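Local coordinates for uncharacterized protein (Nostoc punctiforme, PDB 2QDR), which is of unknown function but carries a cupin-type double-stranded beta-helix fold and may be a dioxygenase, at residues A111-F116 / I156-N161; R32-L37 / N161-L166. All blocks are in the same frame, centred on the assembly; numbering follows the deposited sequence. Where two conformers were deposited one is given.

Contact 1. Residues A111-F116 / I156-N161; sequences ADLEIF and ILWMEN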
loop_
_atom_site.group_PDB
_atom_site.type_symbol
_atom_site.label_atom_id
_atom_site.label_comp_id
_atom_site.label_asym_id
_atom_site.label_seq_id
_atom_site.Cartn_x
_atom_site.Cartn_y
_atom_site.Cartn_z
ATOM N N ALA A 111 27.022 10.751 34.315
ATOM C CA ALA A 111 27.106 10.294 32.930
ATOM C C ALA A 111 25.820 9.625 32.501
ATOM O O ALA A 111 25.035 9.180 33.344
ATOM C CB ALA A 111 28.251 9.321 32.798
ATOM N N ASP A 112 25.605 9.563 31.189
ATOM C CA ASP A 112 24.424 8.904 30.640
ATOM C C ASP A 112 24.499 7.419 31.027
ATOM O O ASP A 112 25.570 6.804 30.904
ATOM C CB ASP A 112 24.328 9.048 29.117
ATOM C CG ASP A 112 24.167 10.484 28.658
ATOM O OD1 ASP A 112 23.965 11.386 29.497
ATOM O OD2 ASP A 112 24.249 10.705 27.436
ATOM N N LEU A 113 23.376 6.876 31.511
ATOM C CA LEU A 113 23.268 5.490 31.970
ATOM C C LEU A 113 22.114 4.716 31.319
ATOM O O LEU A 113 20.981 5.171 31.365
ATOM C CB LEU A 113 23.089 5.493 33.497
ATOM C CG LEU A 113 22.743 4.211 34.280
ATOM C CD1 LEU A 113 23.666 3.035 33.967
ATOM C CD2 LEU A 113 22.755 4.507 35.771
ATOM N N GLU A 114 22.408 3.562 30.716
ATOM C CA GLU A 114 21.370 2.728 30.120
ATOM C C GLU A 114 21.324 1.464 30.955
ATOM O O GLU A 114 22.361 0.974 31.406
ATOM C CB GLU A 114 21.625 2.393 28.669
ATOM C CG GLU A 114 22.119 3.565 27.898
ATOM C CD GLU A 114 21.987 3.398 26.408
ATOM O OE1 GLU A 114 20.915 2.973 25.925
ATOM O OE2 GLU A 114 22.946 3.759 25.718
ATOM N N ILE A 115 20.111 0.954 31.147
ATOM C CA ILE A 115 19.839 -0.218 31.949
ATOM C C ILE A 115 18.905 -1.127 31.189
ATOM O O ILE A 115 17.924 -0.641 30.657
ATOM C CB ILE A 115 19.175 0.240 33.273
ATOM C CG1 ILE A 115 20.150 1.096 34.088
ATOM C CG2 ILE A 115 18.679 -0.924 34.143
ATOM C CD1 ILE A 115 19.560 1.638 35.360
ATOM N N PHE A 116 19.211 -2.426 31.152
ATOM C CA PHE A 116 18.372 -3.430 30.500
ATOM C C PHE A 116 18.365 -4.674 31.385
ATOM O O PHE A 116 19.406 -5.297 31.568
ATOM C CB PHE A 116 18.852 -3.767 29.095
ATOM C CG PHE A 116 17.953 -4.740 28.387
ATOM C CD1 PHE A 116 16.831 -4.289 27.720
ATOM C CD2 PHE A 116 18.213 -6.103 28.411
ATOM C CE1 PHE A 116 15.983 -5.176 27.069
ATOM C CE2 PHE A 116 17.373 -7.001 27.772
ATOM C CZ PHE A 116 16.256 -6.535 27.089
ATOM N N ILE A 156 21.530 -7.243 35.226
ATOM C CA ILE A 156 21.328 -6.104 34.354
ATOM C C ILE A 156 22.511 -5.733 33.470
ATOM O O ILE A 156 23.657 -5.844 33.898
ATOM C CB ILE A 156 21.119 -4.826 35.244
ATOM C CG1 ILE A 156 20.167 -5.070 36.425
ATOM C CG2 ILE A 156 20.609 -3.622 34.430
ATOM C CD1 ILE A 156 19.980 -3.866 37.339
ATOM N N LEU A 157 22.227 -5.280 32.245
ATOM C CA LEU A 157 23.260 -4.785 31.349
ATOM C C LEU A 157 23.415 -3.334 31.782
ATOM O O LEU A 157 22.531 -2.520 31.529
ATOM C CB LEU A 157 22.891 -4.879 29.871
ATOM C CG LEU A 157 22.721 -6.280 29.283
ATOM C CD1 LEU A 157 22.241 -6.183 27.837
ATOM C CD2 LEU A 157 24.013 -7.086 29.369
ATOM N N TRP A 158 24.508 -3.036 32.480
ATOM C CA TRP A 158 24.797 -1.703 32.995
ATOM C C TRP A 158 25.694 -0.990 31.998
ATOM O O TRP A 158 26.851 -1.373 31.826
ATOM C CB TRP A 158 25.472 -1.833 34.353
ATOM C CG TRP A 158 25.673 -0.572 35.093
ATOM C CD1 TRP A 158 26.753 0.262 35.031
ATOM C CD2 TRP A 158 24.787 -0.014 36.068
ATOM N NE1 TRP A 158 26.581 1.317 35.900
ATOM C CE2 TRP A 158 25.383 1.168 36.548
ATOM C CE3 TRP A 158 23.544 -0.401 36.580
ATOM C CZ2 TRP A 158 24.772 1.979 37.511
ATOM C CZ3 TRP A 158 22.938 0.401 37.543
ATOM C CH2 TRP A 158 23.552 1.581 37.992
HETATM N N MSE A 159 25.169 0.055 31.365
HETATM C CA MSE A 159 25.886 0.806 30.321
HETATM C C MSE A 159 26.187 2.274 30.646
HETATM O O MSE A 159 25.330 3.134 30.506
HETATM C CB MSE A 159 25.053 0.707 29.037
HETATM C CG MSE A 159 25.056 -0.691 28.448
HETATM SE SE MSE A 159 23.649 -1.063 27.193
HETATM C CE MSE A 159 22.135 -1.137 28.405
ATOM N N GLU A 160 27.421 2.538 31.058
ATOM C CA GLU A 160 27.902 3.878 31.403
ATOM C C GLU A 160 28.427 4.499 30.110
ATOM O O GLU A 160 29.391 3.987 29.570
ATOM C CB GLU A 160 28.998 3.783 32.449
ATOM C CG GLU A 160 28.594 3.012 33.719
ATOM C CD GLU A 160 29.695 2.932 34.755
ATOM O OE1 GLU A 160 30.775 3.541 34.572
ATOM O OE2 GLU A 160 29.481 2.245 35.766
ATOM N N ASN A 161 27.817 5.584 29.618
ATOM C CA ASN A 161 28.205 6.187 28.321
ATOM C C ASN A 161 28.923 7.535 28.287
ATOM O O ASN A 161 29.615 7.825 27.311
ATOM C CB ASN A 161 26.955 6.383 27.463
ATOM C CG ASN A 161 26.175 5.115 27.230
ATOM O OD1 ASN A 161 26.689 4.000 27.333
ATOM N ND2 ASN A 161 24.916 5.288 26.876
#
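Leu-113 and Trp-158 meet on one face of an antiparallel strand pair in the double-stranded beta-helix of this cupin protein, strands 113-116 and 156-160, whose axes approach to 4.9 Å at 170°. The tightly packed part is this face together with the Glu-114/Met-159 pair. CG of Leu-113 is anti to the backbone N (chi1 171°), and CD1 lies over a face of the indole, 3.8 Å from the centroid of its five-membered ring, as a CH-pi contact. CD2 rests on CZ2 and CH2 of the same ring, and Trp-67 meets the indole edge-to-face. On the other face, selenomethionine Met-159 bends at chi3 and brings CE to 3.6 Å from CB of Glu-114. The backbones of these two residues exchange two hydrogen bonds, and Phe-282 of strand 279-285 packs on the selenomethionine. The buried carboxylate of Glu-114 receives Asn-161 ND2 on the anti lone pair of OE2, at 2.7 Å, the carboxylate and amide planes being almost perpendicular. OE2 also pairs with Arg-211 and Arg-284, while OE1 bonds Tyr-134. An alanine here would probably leave both arginine charges without this carboxylate and Asn-161 ND2 without its acceptor. The looser side is at Glu-160, partly exposed and with little contact to strand 113-116; its OE2 takes a weak hydrogen bond from Trp-158 NE1, 3.0 Å away.

Contact 2. Residues R32-L37 / N161-L166; sequences RGRMNL and NGSVPL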
loop_
_atom_site.group_PDB
_atom_site.type_symbol
_atom_site.label_atom_id
_atom_site.label_comp_id
_atom_site.label_asym_id
_atom_site.label_seq_id
_atom_site.Cartn_x
_atom_site.Cartn_y
_atom_site.Cartn_z
ATOM N N ARG A 32 27.468 13.422 18.886
ATOM C CA ARG A 32 26.191 13.850 19.467
ATOM C C ARG A 32 25.444 12.649 20.056
ATOM O O ARG A 32 24.614 12.817 20.958
ATOM C CB ARG A 32 25.304 14.524 18.414
ATOM C CG ARG A 32 25.902 15.764 17.748
ATOM C CD ARG A 32 25.096 16.202 16.538
ATOM N NE ARG A 32 23.761 16.708 16.838
ATOM C CZ ARG A 32 22.867 17.094 15.920
ATOM N NH1 ARG A 32 23.126 17.013 14.611
ATOM N NH2 ARG A 32 21.683 17.554 16.314
ATOM N N GLY A 33 25.721 11.455 19.517
ATOM C CA GLY A 33 25.143 10.203 19.994
ATOM C C GLY A 33 25.467 9.935 21.455
ATOM O O GLY A 33 24.673 9.283 22.125
ATOM N N ARG A 34 26.640 10.397 21.925
ATOM C CA ARG A 34 27.071 10.278 23.327
ATOM C C ARG A 34 27.141 8.831 23.854
ATOM O O ARG A 34 27.009 8.598 25.052
ATOM C CB ARG A 34 26.093 11.125 24.187
ATOM C CG ARG A 34 25.981 12.659 23.873
ATOM C CD ARG A 34 26.882 13.510 24.748
ATOM N NE ARG A 34 26.489 13.354 26.157
ATOM C CZ ARG A 34 27.107 13.884 27.217
ATOM N NH1 ARG A 34 28.188 14.664 27.089
ATOM N NH2 ARG A 34 26.625 13.629 28.439
HETATM N N MSE A 35 27.384 7.878 22.960
HETATM C CA MSE A 35 27.416 6.453 23.293
HETATM C C MSE A 35 28.841 6.024 23.655
HETATM O O MSE A 35 29.041 5.222 24.569
HETATM C CB MSE A 35 26.895 5.666 22.083
HETATM C CG MSE A 35 25.946 4.583 22.438
HETATM SE SE MSE A 35 25.255 3.635 20.884
HETATM C CE MSE A 35 23.523 3.551 21.371
ATOM N N ASN A 36 29.818 6.553 22.920
ATOM C CA ASN A 36 31.238 6.258 23.118
ATOM C C ASN A 36 31.622 4.777 22.921
ATOM O O ASN A 36 32.460 4.247 23.628
ATOM C CB ASN A 36 31.742 6.838 24.477
ATOM C CG ASN A 36 31.840 8.366 24.474
ATOM O OD1 ASN A 36 32.524 8.958 23.630
ATOM N ND2 ASN A 36 31.230 8.997 25.467
ATOM N N LEU A 37 31.013 4.124 21.925
ATOM C CA LEU A 37 31.328 2.714 21.577
ATOM C C LEU A 37 32.661 2.543 20.842
ATOM O O LEU A 37 33.123 1.414 20.658
ATOM C CB LEU A 37 30.239 2.081 20.703
ATOM C CG LEU A 37 28.890 1.755 21.320
ATOM C CD1 LEU A 37 27.952 1.247 20.233
ATOM C CD2 LEU A 37 29.022 0.718 22.442
ATOM N N ASN A 161 27.817 5.584 29.618
ATOM C CA ASN A 161 28.205 6.187 28.321
ATOM C C ASN A 161 28.923 7.535 28.287
ATOM O O ASN A 161 29.615 7.825 27.311
ATOM C CB ASN A 161 26.955 6.383 27.463
ATOM C CG ASN A 161 26.175 5.115 27.230
ATOM O OD1 ASN A 161 26.689 4.000 27.333
ATOM N ND2 ASN A 161 24.916 5.288 26.876
ATOM N N GLY A 162 28.713 8.371 29.300
ATOM C CA GLY A 162 29.322 9.709 29.384
ATOM C C GLY A 162 30.817 9.817 29.131
ATOM O O GLY A 162 31.554 8.819 29.191
ATOM N N SER A 163 31.263 11.043 28.857
ATOM C CA SER A 163 32.669 11.328 28.582
ATOM C C SER A 163 33.559 11.110 29.806
ATOM O O SER A 163 34.708 10.709 29.670
ATOM C CB SER A 163 32.799 12.768 28.107
ATOM O OG SER A 163 31.895 13.005 27.045
ATOM N N VAL A 164 33.023 11.424 30.994
ATOM C CA VAL A 164 33.744 11.254 32.251
ATOM C C VAL A 164 33.242 9.929 32.832
ATOM O O VAL A 164 32.191 9.444 32.420
ATOM C CB VAL A 164 33.488 12.395 33.233
ATOM N N PRO A 165 33.997 9.313 33.761
ATOM C CA PRO A 165 33.507 8.053 34.363
ATOM C C PRO A 165 32.272 8.342 35.225
ATOM O O PRO A 165 32.205 9.398 35.866
ATOM C CB PRO A 165 34.687 7.551 35.193
ATOM C CG PRO A 165 35.622 8.706 35.329
ATOM C CD PRO A 165 35.314 9.722 34.279
ATOM N N LEU A 166 31.307 7.425 35.226
ATOM C CA LEU A 166 30.053 7.619 35.965
ATOM C C LEU A 166 30.266 7.639 37.484
ATOM O O LEU A 166 31.033 6.841 38.030
ATOM C CB LEU A 166 29.006 6.568 35.535
ATOM C CG LEU A 166 27.572 6.706 36.106
ATOM C CD1 LEU A 166 26.519 6.052 35.210
ATOM C CD2 LEU A 166 27.444 6.206 37.569
#
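Asn-36 reaches across to Asn-161 and so joins two irregular loops beside the double-stranded beta-helix of this cupin protein. Residues 161-166 belong to the loop that leaves strand 154-160, and residues 32-37 to the loop that precedes strand 41-42. The polar link across the contact is a single hydrogen bond, from Asn-36 ND2 to the backbone O of Asn-161, 2.7 Å long and nearly straight at 171°. The oxygen lies in the amide plane of Asn-36, and the donor approaches almost in line with the carbonyl bond. CG of Asn-36 stands anti to its own carbonyl carbon (chi1 -71°), on a CB already directed at the other loop. The next carbonyl along, Gly-162 O, is 3.7 Å from the same Asn-36 ND2 and is not bonded to it. Charge enters through Arg-34: its NH2 forms a long, weak ion pair with Asp-112, and its side chain also touches His-19. Apolar contact on the far side of 32-37 comes from Met-35, a selenomethionine, whose CB points away from 161-166; its side chain packs on Arg-284 of strand 279-285, whose NH1 is bonded to Asn-161 OD1. Van der Waals contact between the two loops follows the backbone carbonyls of 32-37, which face the side chain of Asn-161. Met-35 O lies 3.8 Å from Asn-161 CB, and Arg-34 O comes closer to that carbon, at 3.3 Å.

In the fold
Contact 1 is the core interface, a pair of neighbouring strands near the centre of the chain; contact 2 lies farther out, partly buried, between two loops. They share Asn-161, just after strand 154-160: its side-chain amide and backbone N serve 111-116, and its backbone O serves 32-37. Arg-284 of strand 279-285 reaches both, so the other large sheet meets each of them. Contact 1 combines paired backbone bonds, apolar faces and a buried glutamate with arginine partners, whereas contact 2 relies on one side-chain-to-backbone bond and light packing. The two also touch directly, Ala-111 CB resting 3.6 Å from Gly-162 CA, and contact 1 is nested within the chain loop that contact 2 closes.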